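Long-range contacts in succinate-semialdehyde dehydrogenase (Streptococcus pyogenes MGAS1882, PDB 4OGD), which probably catalyses the oxidation of succinic semialdehyde to succinate with NADP+ as the cofactor: residues Thr122-Pro130 and Arg199-Gly207; Phe146-His156 and Gly179-Tyr188. All coordinates share one frame; numbering follows the deposited sequence.

Interaction 1 (Thr122-Pro130 and Arg199-Gly207)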
ATOM      1  N   THR A 122      14.393  -2.464  -0.509  1.00  8.12           N
ATOM      2  CA  THR A 122      13.788  -3.748  -0.195  1.00  8.26           C
ATOM      3  C   THR A 122      14.122  -4.858  -1.181  1.00  8.18           C
ATOM      4  O   THR A 122      14.198  -6.021  -0.789  1.00  8.00           O
ATOM      5  CB  THR A 122      12.263  -3.625  -0.052  1.00  7.55           C
ATOM      6  OG1 THR A 122      11.721  -2.949  -1.196  1.00  8.33           O
ATOM      7  CG2 THR A 122      11.925  -2.825   1.192  1.00  9.96           C
ATOM      8  N   GLY A 123      14.333  -4.518  -2.448  1.00  7.53           N
ATOM      9  CA  GLY A 123      14.602  -5.545  -3.441  1.00  7.87           C
ATOM     10  C   GLY A 123      14.239  -5.171  -4.863  1.00  7.86           C
ATOM     11  O   GLY A 123      14.283  -3.999  -5.228  1.00  8.24           O
ATOM     12  N   VAL A 124      13.883  -6.170  -5.667  1.00  6.75           N
ATOM     13  CA  VAL A 124      13.558  -5.946  -7.078  1.00  6.01           C
ATOM     14  C   VAL A 124      12.088  -5.556  -7.211  1.00  6.77           C
ATOM     15  O   VAL A 124      11.206  -6.201  -6.636  1.00  6.70           O
ATOM     16  CB  VAL A 124      13.848  -7.194  -7.933  1.00  6.87           C
ATOM     17  CG1 VAL A 124      13.580  -6.913  -9.416  1.00  7.89           C
ATOM     18  CG2 VAL A 124      15.288  -7.649  -7.719  1.00  8.87           C
ATOM     19  N   ILE A 125      11.834  -4.487  -7.956  1.00  6.38           N
ATOM     20  CA  ILE A 125      10.470  -4.006  -8.163  1.00  6.98           C
ATOM     21  C   ILE A 125      10.041  -4.282  -9.599  1.00  6.13           C
ATOM     22  O   ILE A 125      10.766  -3.949 -10.539  1.00  8.16           O
ATOM     23  CB  ILE A 125      10.377  -2.493  -7.893  1.00  6.58           C
ATOM     24  CG1 ILE A 125      10.800  -2.179  -6.457  1.00  7.51           C
ATOM     25  CG2 ILE A 125       8.972  -1.977  -8.177  1.00  7.89           C
ATOM     26  CD1 ILE A 125       9.961  -2.883  -5.413  1.00  8.77           C
ATOM     27  N   LEU A 126       8.875  -4.905  -9.769  1.00  6.50           N
ATOM     28  CA  LEU A 126       8.259  -5.027 -11.087  1.00  6.34           C
ATOM     29  C   LEU A 126       7.390  -3.815 -11.379  1.00  6.96           C
ATOM     30  O   LEU A 126       6.448  -3.520 -10.635  1.00  7.29           O
ATOM     31  CB  LEU A 126       7.402  -6.294 -11.182  1.00  7.52           C
ATOM     32  CG  LEU A 126       6.511  -6.370 -12.423  1.00  6.97           C
ATOM     33  CD1 LEU A 126       7.323  -6.443 -13.715  1.00  7.72           C
ATOM     34  CD2 LEU A 126       5.549  -7.553 -12.338  1.00  7.38           C
ATOM     35  N   ALA A 127       7.708  -3.121 -12.465  1.00  5.83           N
ATOM     36  CA  ALA A 127       6.884  -2.022 -12.942  1.00  5.91           C
ATOM     37  C   ALA A 127       6.120  -2.485 -14.170  1.00  7.89           C
ATOM     38  O   ALA A 127       6.706  -3.036 -15.107  1.00  8.29           O
ATOM     39  CB  ALA A 127       7.751  -0.803 -13.270  1.00  5.90           C
ATOM     40  N   VAL A 128       4.803  -2.297 -14.149  1.00  8.10           N
ATOM     41  CA  VAL A 128       3.968  -2.614 -15.301  1.00  8.32           C
ATOM     42  C   VAL A 128       3.410  -1.284 -15.789  1.00  8.04           C
ATOM     43  O   VAL A 128       2.670  -0.627 -15.066  1.00  7.49           O
ATOM     44  CB  VAL A 128       2.823  -3.574 -14.928  1.00 11.02           C
ATOM     45  CG1 VAL A 128       2.000  -3.918 -16.164  1.00  7.89           C
ATOM     46  CG2 VAL A 128       3.378  -4.838 -14.288  1.00  9.63           C
ATOM     47  N   GLU A 129       3.806  -0.873 -16.995  1.00  6.63           N
ATOM     48  CA  GLU A 129       3.529   0.475 -17.489  1.00  7.92           C
ATOM     49  C   GLU A 129       2.801   0.461 -18.832  1.00  7.41           C
ATOM     50  O   GLU A 129       2.895  -0.515 -19.585  1.00  9.14           O
ATOM     51  CB  GLU A 129       4.837   1.287 -17.562  1.00  5.99           C
ATOM     52  CG  GLU A 129       5.607   1.341 -16.231  1.00  9.14           C
ATOM     53  CD  GLU A 129       4.798   1.926 -15.078  1.00  8.04           C
ATOM     54  OE1 GLU A 129       3.854   2.704 -15.334  1.00  6.68           O
ATOM     55  OE2 GLU A 129       5.113   1.609 -13.897  1.00  9.20           O
ATOM     56  N   PRO A 130       2.049   1.532 -19.127  1.00  6.60           N
ATOM     57  CA  PRO A 130       1.141   1.545 -20.274  1.00  7.57           C
ATOM     58  C   PRO A 130       1.623   2.421 -21.428  1.00 10.03           C
ATOM     59  O   PRO A 130       2.578   3.192 -21.288  1.00  9.36           O
ATOM     60  CB  PRO A 130      -0.123   2.144 -19.663  1.00  9.08           C
ATOM     61  CG  PRO A 130       0.422   3.196 -18.742  1.00  8.74           C
ATOM     62  CD  PRO A 130       1.749   2.647 -18.207  1.00  8.12           C
ATOM     63  N   ARG A 199      12.534 -12.869  -5.143  1.00 10.13           N
ATOM     64  CA  ARG A 199      13.464 -11.761  -5.332  1.00  8.01           C
ATOM     65  C   ARG A 199      12.707 -10.473  -5.631  1.00  9.94           C
ATOM     66  O   ARG A 199      13.234  -9.377  -5.447  1.00  8.13           O
ATOM     67  CB  ARG A 199      14.458 -12.075  -6.452  1.00 12.46           C
ATOM     68  CG  ARG A 199      15.442 -13.178  -6.079  1.00  9.59           C
ATOM     69  CD  ARG A 199      16.169 -13.746  -7.300  1.00  9.87           C
ATOM     70  NE  ARG A 199      15.262 -14.481  -8.179  1.00 11.43           N
ATOM     71  CZ  ARG A 199      15.654 -15.312  -9.143  1.00 11.13           C
ATOM     72  NH1 ARG A 199      16.948 -15.531  -9.354  1.00 13.10           N
ATOM     73  NH2 ARG A 199      14.749 -15.933  -9.895  1.00 12.07           N
ATOM     74  N   VAL A 200      11.464 -10.621  -6.079  1.00  7.21           N
ATOM     75  CA  VAL A 200      10.605  -9.481  -6.385  1.00  8.52           C
ATOM     76  C   VAL A 200       9.770  -9.104  -5.159  1.00  9.19           C
ATOM     77  O   VAL A 200       9.104  -9.956  -4.557  1.00  7.68           O
ATOM     78  CB  VAL A 200       9.732  -9.776  -7.618  1.00  7.68           C
ATOM     79  CG1 VAL A 200       8.735  -8.664  -7.859  1.00  8.70           C
ATOM     80  CG2 VAL A 200      10.641  -9.980  -8.840  1.00  8.88           C
ATOM     81  N   VAL A 201       9.832  -7.832  -4.770  1.00  6.36           N
ATOM     82  CA  VAL A 201       9.299  -7.417  -3.474  1.00  6.34           C
ATOM     83  C   VAL A 201       8.201  -6.364  -3.555  1.00  6.67           C
ATOM     84  O   VAL A 201       7.751  -5.841  -2.533  1.00  9.39           O
ATOM     85  CB  VAL A 201      10.423  -6.882  -2.560  1.00  7.59           C
ATOM     86  CG1 VAL A 201      11.518  -7.936  -2.404  1.00  7.14           C
ATOM     87  CG2 VAL A 201      11.000  -5.578  -3.113  1.00  7.08           C
ATOM     88  N   GLY A 202       7.768  -6.050  -4.766  1.00  6.12           N
ATOM     89  CA  GLY A 202       6.755  -5.029  -4.942  1.00  7.82           C
ATOM     90  C   GLY A 202       6.389  -4.920  -6.400  1.00  6.85           C
ATOM     91  O   GLY A 202       7.198  -5.220  -7.282  1.00  7.38           O
ATOM     92  N   VAL A 203       5.158  -4.499  -6.655  1.00  5.94           N
ATOM     93  CA  VAL A 203       4.703  -4.281  -8.021  1.00  6.24           C
ATOM     94  C   VAL A 203       4.025  -2.919  -8.113  1.00  7.34           C
ATOM     95  O   VAL A 203       3.093  -2.631  -7.367  1.00  6.57           O
ATOM     96  CB  VAL A 203       3.707  -5.369  -8.482  1.00  9.51           C
ATOM     97  CG1 VAL A 203       3.357  -5.158  -9.939  1.00  9.50           C
ATOM     98  CG2 VAL A 203       4.288  -6.774  -8.266  1.00  9.04           C
ATOM     99  N   CYS A 204       4.497  -2.073  -9.022  1.00  6.99           N
ATOM    100  CA  CYS A 204       3.806  -0.814  -9.285  1.00  6.28           C
ATOM    101  C   CYS A 204       3.224  -0.875 -10.683  1.00  7.82           C
ATOM    102  O   CYS A 204       3.919  -1.205 -11.645  1.00  8.20           O
ATOM    103  CB  CYS A 204       4.737   0.400  -9.124  1.00  6.15           C
ATOM    104  SG  CYS A 204       6.305   0.286 -10.038  1.00  8.25           S
ATOM    105  N   LEU A 205       1.939  -0.573 -10.800  1.00  6.21           N
ATOM    106  CA  LEU A 205       1.290  -0.617 -12.097  1.00  6.07           C
ATOM    107  C   LEU A 205       0.595   0.687 -12.413  1.00  7.43           C
ATOM    108  O   LEU A 205      -0.057   1.285 -11.558  1.00  7.06           O
ATOM    109  CB  LEU A 205       0.268  -1.762 -12.154  1.00  8.44           C
ATOM    110  CG  LEU A 205      -0.506  -1.943 -13.467  1.00  8.13           C
ATOM    111  CD1 LEU A 205      -0.771  -3.418 -13.714  1.00  9.46           C
ATOM    112  CD2 LEU A 205      -1.835  -1.168 -13.488  1.00  7.92           C
ATOM    113  N   THR A 206       0.737   1.102 -13.664  1.00  6.52           N
ATOM    114  CA  THR A 206      -0.069   2.167 -14.230  1.00  6.26           C
ATOM    115  C   THR A 206      -0.745   1.583 -15.456  1.00  8.22           C
ATOM    116  O   THR A 206      -0.095   0.952 -16.288  1.00  9.10           O
ATOM    117  CB  THR A 206       0.805   3.357 -14.634  1.00  7.14           C
ATOM    118  OG1 THR A 206       1.479   3.853 -13.469  1.00  6.44           O
ATOM    119  CG2 THR A 206      -0.061   4.467 -15.205  1.00  7.92           C
ATOM    120  N   GLY A 207      -2.054   1.756 -15.559  1.00  7.23           N
ATOM    121  CA  GLY A 207      -2.765   1.204 -16.701  1.00  8.12           C
ATOM    122  C   GLY A 207      -4.252   1.126 -16.454  1.00 12.01           C
ATOM    123  O   GLY A 207      -4.819   1.989 -15.783  1.00 11.27           O
TER
HETATM  124  O   HOH W   1       8.770  -3.632  -0.876  1.00 14.84           O
HETATM  125  O   HOH W   2       3.529   2.548 -11.946  1.00  7.68           O
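Val124 meets the 199-207 segment through both its N-H and its carbonyl O: the N-H reaches Arg199 O over a long 3.3 Å, and the carbonyl O takes the N-H of Val201 at 2.8 Å, nearly straight at 168°. The same pattern repeats twice along two parallel strands. Leu126 gives its N-H to Gly202 O and receives Cys204 N; Val128 gives to Cys204 O and receives Thr206 N, so every second residue of 124-128 is satisfied on this side. The residues between point their N-H and C=O groups the other way, where Ile125 and Ala127 bond to Pro151, Val153 and Lys155.

At the start of the pair the polar groups are bridged by water. Thr122 OG1, placed between its own N and carbonyl carbon (chi1 51°), bonds to Phe446 O and accepts from a water that also donates to Val201 O; Thr122 OG1 also lies 3.3 Å from Val201 CG2. At the other end Glu129 folds back at chi2 (-58°), bringing OE1 to 3.2 Å from Thr206 CB, while a second water lies 2.7 Å from Glu129 OE2 and also bonds Thr206 OG1.

Apolar groups fill both faces. Cys204 SG sits 3.7 Å from Ala127 CB, with Ile125 on the same face; on the other, Val128 CG1 meets Leu205 CD1 at 3.7 Å, and Leu126 CD2 runs alongside Val203 CG1. Two adjacent parallel strands, joined through intervening helices and strands, are the central pair of a Rossmann-type sheet, the cofactor-binding fold of aldehyde dehydrogenases.

Interaction 2 (Phe146-His156 and Gly179-Tyr188); sequences FIVGNPMVLKH and GSITNLFISY
Asn183 OD1, Leu184 O and His156 N all hold one water, which donates to the two oxygens and accepts the N-H, 2.8 Å from Asn183 OD1. It ties the strand ends together just past the last direct bond, Leu184 N to Leu154 O, the shortest across the pair at 2.7 Å. A second water is gripped by three groups at the other end: it donates to Met152 O and Gly179 O and accepts from Thr182 OG1, which also bonds Arg31. The parallel strands pair directly through Met152 N to Ser180 O, Thr182 N to Met152 O and Leu154 N to Thr182 O. In the first the donor stands above the carbonyl plane, 44° out of it, and a third water joins Ser180 O to Asn150 O.

Side chains close both faces. Met152 and Ile181 run side by side, SD 3.9 Å from CD1, while Leu184 CD1 comes against Val153 CB at 3.7 Å from the opposite face. Ser180 OG, which bonds Glu177 O, lies at the edge of the Phe146 ring, 3.4 Å from CE1. Lys155 CG, anti to the backbone N (chi1 -160°), lies against Ile186 CG1, and the bend at chi2 (-94°) helps carry CE to the edge of the Tyr188 ring, while NZ donates to His156 O. Ordered waters thus supplement the backbone hydrogen bonds at the strand ends, bridging polar atoms of the two segments, while direct backbone hydrogen bonds and apolar contacts hold the middle.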
ATOM      1  N   PHE A 146      15.365   3.772  -8.204  1.00  7.14           N
ATOM      2  CA  PHE A 146      16.789   3.726  -8.499  1.00  7.04           C
ATOM      3  C   PHE A 146      17.569   4.436  -7.395  1.00  7.94           C
ATOM      4  O   PHE A 146      18.596   3.933  -6.916  1.00  7.82           O
ATOM      5  CB  PHE A 146      17.040   4.377  -9.855  1.00  5.98           C
ATOM      6  CG  PHE A 146      18.484   4.387 -10.278  1.00  8.17           C
ATOM      7  CD1 PHE A 146      19.190   3.200 -10.428  1.00  7.88           C
ATOM      8  CD2 PHE A 146      19.121   5.588 -10.561  1.00  8.70           C
ATOM      9  CE1 PHE A 146      20.518   3.212 -10.833  1.00 10.47           C
ATOM     10  CE2 PHE A 146      20.447   5.609 -10.967  1.00 10.09           C
ATOM     11  CZ  PHE A 146      21.144   4.418 -11.099  1.00  8.67           C
ATOM     12  N   ILE A 147      17.074   5.596  -6.972  1.00  7.58           N
ATOM     13  CA  ILE A 147      17.720   6.340  -5.895  1.00  5.92           C
ATOM     14  C   ILE A 147      17.810   5.544  -4.571  1.00  7.81           C
ATOM     15  O   ILE A 147      18.882   5.467  -3.968  1.00  8.61           O
ATOM     16  CB  ILE A 147      17.062   7.722  -5.686  1.00  7.01           C
ATOM     17  CG1 ILE A 147      17.374   8.636  -6.879  1.00  8.28           C
ATOM     18  CG2 ILE A 147      17.535   8.353  -4.388  1.00  8.47           C
ATOM     19  CD1 ILE A 147      18.875   8.837  -7.123  1.00  8.42           C
ATOM     20  N   VAL A 148      16.708   4.943  -4.126  1.00  8.20           N
ATOM     21  CA  VAL A 148      16.760   4.178  -2.870  1.00  8.88           C
ATOM     22  C   VAL A 148      17.592   2.901  -3.012  1.00  8.06           C
ATOM     23  O   VAL A 148      18.170   2.408  -2.035  1.00 10.00           O
ATOM     24  CB  VAL A 148      15.364   3.857  -2.286  1.00 11.94           C
ATOM     25  CG1 VAL A 148      14.720   2.695  -3.015  1.00 11.42           C
ATOM     26  CG2 VAL A 148      15.484   3.516  -0.798  1.00 13.13           C
ATOM     27  N   GLY A 149      17.682   2.381  -4.234  1.00  6.97           N
ATOM     28  CA  GLY A 149      18.449   1.170  -4.477  1.00  8.64           C
ATOM     29  C   GLY A 149      17.625  -0.089  -4.712  1.00  7.15           C
ATOM     30  O   GLY A 149      18.074  -1.184  -4.397  1.00  9.63           O
ATOM     31  N   ASN A 150      16.417   0.066  -5.245  1.00  7.32           N
ATOM     32  CA  ASN A 150      15.604  -1.073  -5.681  1.00  7.04           C
ATOM     33  C   ASN A 150      15.776  -1.242  -7.181  1.00  7.83           C
ATOM     34  O   ASN A 150      15.252  -0.421  -7.950  1.00  7.01           O
ATOM     35  CB  ASN A 150      14.105  -0.825  -5.434  1.00  6.81           C
ATOM     36  CG  ASN A 150      13.721  -0.821  -3.967  1.00  6.30           C
ATOM     37  OD1 ASN A 150      14.349  -1.464  -3.140  1.00  7.55           O
ATOM     38  ND2 ASN A 150      12.658  -0.098  -3.645  1.00  7.48           N
ATOM     39  N   PRO A 151      16.505  -2.287  -7.618  1.00  6.16           N
ATOM     40  CA  PRO A 151      16.570  -2.555  -9.061  1.00  6.48           C
ATOM     41  C   PRO A 151      15.163  -2.802  -9.612  1.00  6.39           C
ATOM     42  O   PRO A 151      14.281  -3.256  -8.870  1.00  8.50           O
ATOM     43  CB  PRO A 151      17.417  -3.840  -9.144  1.00  7.75           C
ATOM     44  CG  PRO A 151      18.216  -3.860  -7.854  1.00  7.31           C
ATOM     45  CD  PRO A 151      17.228  -3.310  -6.835  1.00  6.23           C
ATOM     46  N   MET A 152      14.943  -2.498 -10.888  1.00  6.75           N
ATOM     47  CA  MET A 152      13.606  -2.579 -11.461  1.00  6.22           C
ATOM     48  C   MET A 152      13.586  -3.500 -12.679  1.00  6.61           C
ATOM     49  O   MET A 152      14.550  -3.561 -13.460  1.00  8.38           O
ATOM     50  CB  MET A 152      13.144  -1.166 -11.839  1.00  7.81           C
ATOM     51  CG  MET A 152      11.808  -1.072 -12.557  1.00  7.84           C
ATOM     52  SD  MET A 152      11.186   0.630 -12.524  1.00 10.72           S
ATOM     53  CE  MET A 152      10.729   0.739 -10.797  1.00  9.41           C
ATOM     54  N   VAL A 153      12.497  -4.241 -12.827  1.00  5.44           N
ATOM     55  CA  VAL A 153      12.228  -4.946 -14.078  1.00  6.57           C
ATOM     56  C   VAL A 153      10.916  -4.400 -14.613  1.00  8.42           C
ATOM     57  O   VAL A 153       9.986  -4.107 -13.842  1.00  6.83           O
ATOM     58  CB  VAL A 153      12.210  -6.489 -13.914  1.00  6.55           C
ATOM     59  CG1 VAL A 153      13.593  -6.987 -13.500  1.00  7.46           C
ATOM     60  CG2 VAL A 153      11.168  -6.924 -12.885  1.00  8.91           C
ATOM     61  N   LEU A 154      10.863  -4.223 -15.933  1.00  7.62           N
ATOM     62  CA  LEU A 154       9.775  -3.494 -16.583  1.00  7.02           C
ATOM     63  C   LEU A 154       8.998  -4.354 -17.561  1.00  9.13           C
ATOM     64  O   LEU A 154       9.571  -4.932 -18.490  1.00  8.87           O
ATOM     65  CB  LEU A 154      10.351  -2.301 -17.342  1.00  8.32           C
ATOM     66  CG  LEU A 154       9.395  -1.580 -18.297  1.00  7.06           C
ATOM     67  CD1 LEU A 154       8.289  -0.881 -17.504  1.00  8.19           C
ATOM     68  CD2 LEU A 154      10.160  -0.579 -19.154  1.00  9.39           C
ATOM     69  N   LYS A 155       7.690  -4.444 -17.354  1.00  7.61           N
ATOM     70  CA  LYS A 155       6.814  -5.009 -18.364  1.00  8.77           C
ATOM     71  C   LYS A 155       6.005  -3.860 -18.952  1.00  9.72           C
ATOM     72  O   LYS A 155       5.161  -3.272 -18.275  1.00  8.72           O
ATOM     73  CB  LYS A 155       5.908  -6.076 -17.746  1.00 10.34           C
ATOM     74  CG  LYS A 155       5.323  -7.043 -18.764  1.00 20.85           C
ATOM     75  CD  LYS A 155       3.964  -6.590 -19.213  1.00 21.21           C
ATOM     76  CE  LYS A 155       3.474  -7.416 -20.402  1.00 18.73           C
ATOM     77  NZ  LYS A 155       3.164  -6.525 -21.559  1.00 16.44           N
ATOM     78  N   HIS A 156       6.290  -3.525 -20.207  1.00  7.24           N
ATOM     79  CA  HIS A 156       5.635  -2.411 -20.874  1.00  8.75           C
ATOM     80  C   HIS A 156       4.528  -2.900 -21.798  1.00 10.00           C
ATOM     81  O   HIS A 156       4.378  -4.097 -22.015  1.00 11.30           O
ATOM     82  CB  HIS A 156       6.672  -1.595 -21.665  1.00  8.22           C
ATOM     83  CG  HIS A 156       6.442  -0.114 -21.612  1.00 10.83           C
ATOM     84  ND1 HIS A 156       5.187   0.450 -21.686  1.00 12.44           N
ATOM     85  CD2 HIS A 156       7.309   0.917 -21.474  1.00 10.47           C
ATOM     86  CE1 HIS A 156       5.290   1.764 -21.592  1.00 13.22           C
ATOM     87  NE2 HIS A 156       6.568   2.076 -21.468  1.00 11.49           N
ATOM     88  N   GLY A 179      21.175  -4.076 -14.804  1.00  9.24           N
ATOM     89  CA  GLY A 179      20.235  -4.561 -13.813  1.00 10.02           C
ATOM     90  C   GLY A 179      19.493  -3.436 -13.118  1.00 10.14           C
ATOM     91  O   GLY A 179      18.483  -3.683 -12.453  1.00  9.88           O
ATOM     92  N   SER A 180      19.982  -2.201 -13.248  1.00  8.39           N
ATOM     93  CA  SER A 180      19.293  -1.058 -12.636  1.00  7.28           C
ATOM     94  C   SER A 180      17.841  -0.985 -13.131  1.00 10.87           C
ATOM     95  O   SER A 180      16.901  -0.791 -12.347  1.00  8.85           O
ATOM     96  CB  SER A 180      20.035   0.255 -12.916  1.00  8.05           C
ATOM     97  OG  SER A 180      21.298   0.273 -12.257  1.00  8.31           O
ATOM     98  N   ILE A 181      17.668  -1.142 -14.434  1.00  8.30           N
ATOM     99  CA  ILE A 181      16.355  -1.432 -14.994  1.00  8.05           C
ATOM    100  C   ILE A 181      16.526  -2.371 -16.182  1.00 10.33           C
ATOM    101  O   ILE A 181      17.472  -2.233 -16.965  1.00 10.84           O
ATOM    102  CB  ILE A 181      15.563  -0.141 -15.373  1.00  6.34           C
ATOM    103  CG1 ILE A 181      14.108  -0.492 -15.721  1.00  7.15           C
ATOM    104  CG2 ILE A 181      16.241   0.627 -16.508  1.00  8.70           C
ATOM    105  CD1 ILE A 181      13.194   0.720 -15.814  1.00  6.34           C
ATOM    106  N   THR A 182      15.641  -3.353 -16.298  1.00  7.98           N
ATOM    107  CA  THR A 182      15.693  -4.272 -17.427  1.00  8.01           C
ATOM    108  C   THR A 182      14.306  -4.419 -18.021  1.00  9.08           C
ATOM    109  O   THR A 182      13.335  -4.714 -17.312  1.00  8.34           O
ATOM    110  CB  THR A 182      16.205  -5.653 -17.010  1.00  9.04           C
ATOM    111  OG1 THR A 182      17.457  -5.516 -16.326  1.00  9.91           O
ATOM    112  CG2 THR A 182      16.390  -6.552 -18.234  1.00  9.16           C
ATOM    113  N   ASN A 183      14.205  -4.198 -19.325  1.00  8.05           N
ATOM    114  CA  ASN A 183      12.941  -4.403 -20.008  1.00  9.55           C
ATOM    115  C   ASN A 183      12.665  -5.899 -20.188  1.00  9.34           C
ATOM    116  O   ASN A 183      13.569  -6.671 -20.518  1.00 10.30           O
ATOM    117  CB  ASN A 183      12.948  -3.709 -21.369  1.00  9.69           C
ATOM    118  CG  ASN A 183      11.680  -3.964 -22.131  1.00 10.28           C
ATOM    119  OD1 ASN A 183      10.589  -3.736 -21.612  1.00 10.73           O
ATOM    120  ND2 ASN A 183      11.804  -4.497 -23.345  1.00 11.00           N
ATOM    121  N   LEU A 184      11.417  -6.306 -19.973  1.00  8.26           N
ATOM    122  CA  LEU A 184      11.037  -7.709 -20.134  1.00  8.45           C
ATOM    123  C   LEU A 184       9.998  -7.891 -21.238  1.00  9.79           C
ATOM    124  O   LEU A 184       8.822  -7.560 -21.053  1.00 10.79           O
ATOM    125  CB  LEU A 184      10.463  -8.259 -18.825  1.00  9.10           C
ATOM    126  CG  LEU A 184      11.180  -7.975 -17.510  1.00  7.68           C
ATOM    127  CD1 LEU A 184      10.388  -8.588 -16.361  1.00 10.88           C
ATOM    128  CD2 LEU A 184      12.603  -8.518 -17.525  1.00  9.82           C
ATOM    129  N   PHE A 185      10.419  -8.409 -22.390  1.00 12.09           N
ATOM    130  CA  PHE A 185       9.465  -8.751 -23.437  1.00 11.46           C
ATOM    131  C   PHE A 185       8.879 -10.115 -23.085  1.00 13.80           C
ATOM    132  O   PHE A 185       9.291 -11.141 -23.629  1.00 12.58           O
ATOM    133  CB  PHE A 185      10.144  -8.794 -24.815  1.00 10.92           C
ATOM    134  CG  PHE A 185      10.458  -7.430 -25.396  1.00 10.34           C
ATOM    135  CD1 PHE A 185       9.532  -6.395 -25.329  1.00 10.52           C
ATOM    136  CD2 PHE A 185      11.676  -7.189 -26.017  1.00  9.56           C
ATOM    137  CE1 PHE A 185       9.814  -5.152 -25.859  1.00 13.45           C
ATOM    138  CE2 PHE A 185      11.965  -5.941 -26.561  1.00 11.98           C
ATOM    139  CZ  PHE A 185      11.032  -4.922 -26.481  1.00 11.09           C
ATOM    140  N   ILE A 186       7.928 -10.132 -22.153  1.00 10.09           N
ATOM    141  CA  ILE A 186       7.409 -11.392 -21.624  1.00 12.85           C
ATOM    142  C   ILE A 186       5.891 -11.547 -21.733  1.00 12.50           C
ATOM    143  O   ILE A 186       5.153 -10.577 -21.950  1.00 11.89           O
ATOM    144  CB  ILE A 186       7.828 -11.605 -20.149  1.00 12.46           C
ATOM    145  CG1 ILE A 186       7.402 -10.405 -19.297  1.00 10.43           C
ATOM    146  CG2 ILE A 186       9.339 -11.846 -20.049  1.00 12.36           C
ATOM    147  CD1 ILE A 186       7.563 -10.638 -17.800  1.00 12.24           C
ATOM    148  N   SER A 187       5.432 -12.785 -21.568  1.00 12.74           N
ATOM    149  CA  SER A 187       4.012 -13.111 -21.635  1.00 15.77           C
ATOM    150  C   SER A 187       3.369 -12.852 -20.287  1.00 16.75           C
ATOM    151  O   SER A 187       4.065 -12.672 -19.292  1.00 11.95           O
ATOM    152  CB  SER A 187       3.844 -14.587 -21.959  1.00 13.47           C
ATOM    153  OG  SER A 187       4.325 -15.370 -20.883  1.00 14.17           O
ATOM    154  N   TYR A 188       2.042 -12.854 -20.252  1.00 16.94           N
ATOM    155  CA  TYR A 188       1.315 -12.673 -18.997  1.00 18.25           C
ATOM    156  C   TYR A 188       1.639 -13.788 -18.011  1.00 18.41           C
ATOM    157  O   TYR A 188       1.689 -13.565 -16.803  1.00 15.07           O
ATOM    158  CB  TYR A 188      -0.193 -12.642 -19.244  1.00 22.83           C
ATOM    159  CG  TYR A 188      -0.685 -11.436 -20.008  1.00 33.56           C
ATOM    160  CD1 TYR A 188       0.043 -10.249 -20.028  1.00 31.82           C
ATOM    161  CD2 TYR A 188      -1.884 -11.483 -20.711  1.00 41.76           C
ATOM    162  CE1 TYR A 188      -0.413  -9.141 -20.732  1.00 40.07           C
ATOM    163  CE2 TYR A 188      -2.347 -10.385 -21.416  1.00 40.58           C
ATOM    164  CZ  TYR A 188      -1.607  -9.216 -21.424  1.00 40.54           C
ATOM    165  OH  TYR A 188      -2.071  -8.124 -22.125  1.00 47.67           O
TER
HETATM  166  O   HOH W   3      16.612   0.896 -10.060  1.00 11.19           O
HETATM  167  O   HOH W   4      16.785  -5.358 -13.675  1.00  9.20           O
HETATM  168  O   HOH W   5       8.134  -4.945 -21.973  1.00  8.56           O

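Overall arrangement
Following the chain from the N terminus, strand 124-128 comes first, then helix 136-148 leads into strand 152-155, helix 161-173 into strand 181-183, and helix 188-196 into strand 200-206. Interaction 2 closes the shorter loop, a beta-alpha-beta unit around helix 161-173; interaction 1 closes the longer one and encloses it wholly, so the two nest without crossing. Strand 124-128 lies between 152-155 and 200-206, giving the order 181-183, 152-155, 124-128, 200-206 in one sheet. The contacts also meet directly: Asn150 OD1 probably accepts Thr122 N, and Lys155 N probably bonds Ala127 O. Together they tie four of the parallel strands of the Rossmann-type sheet together.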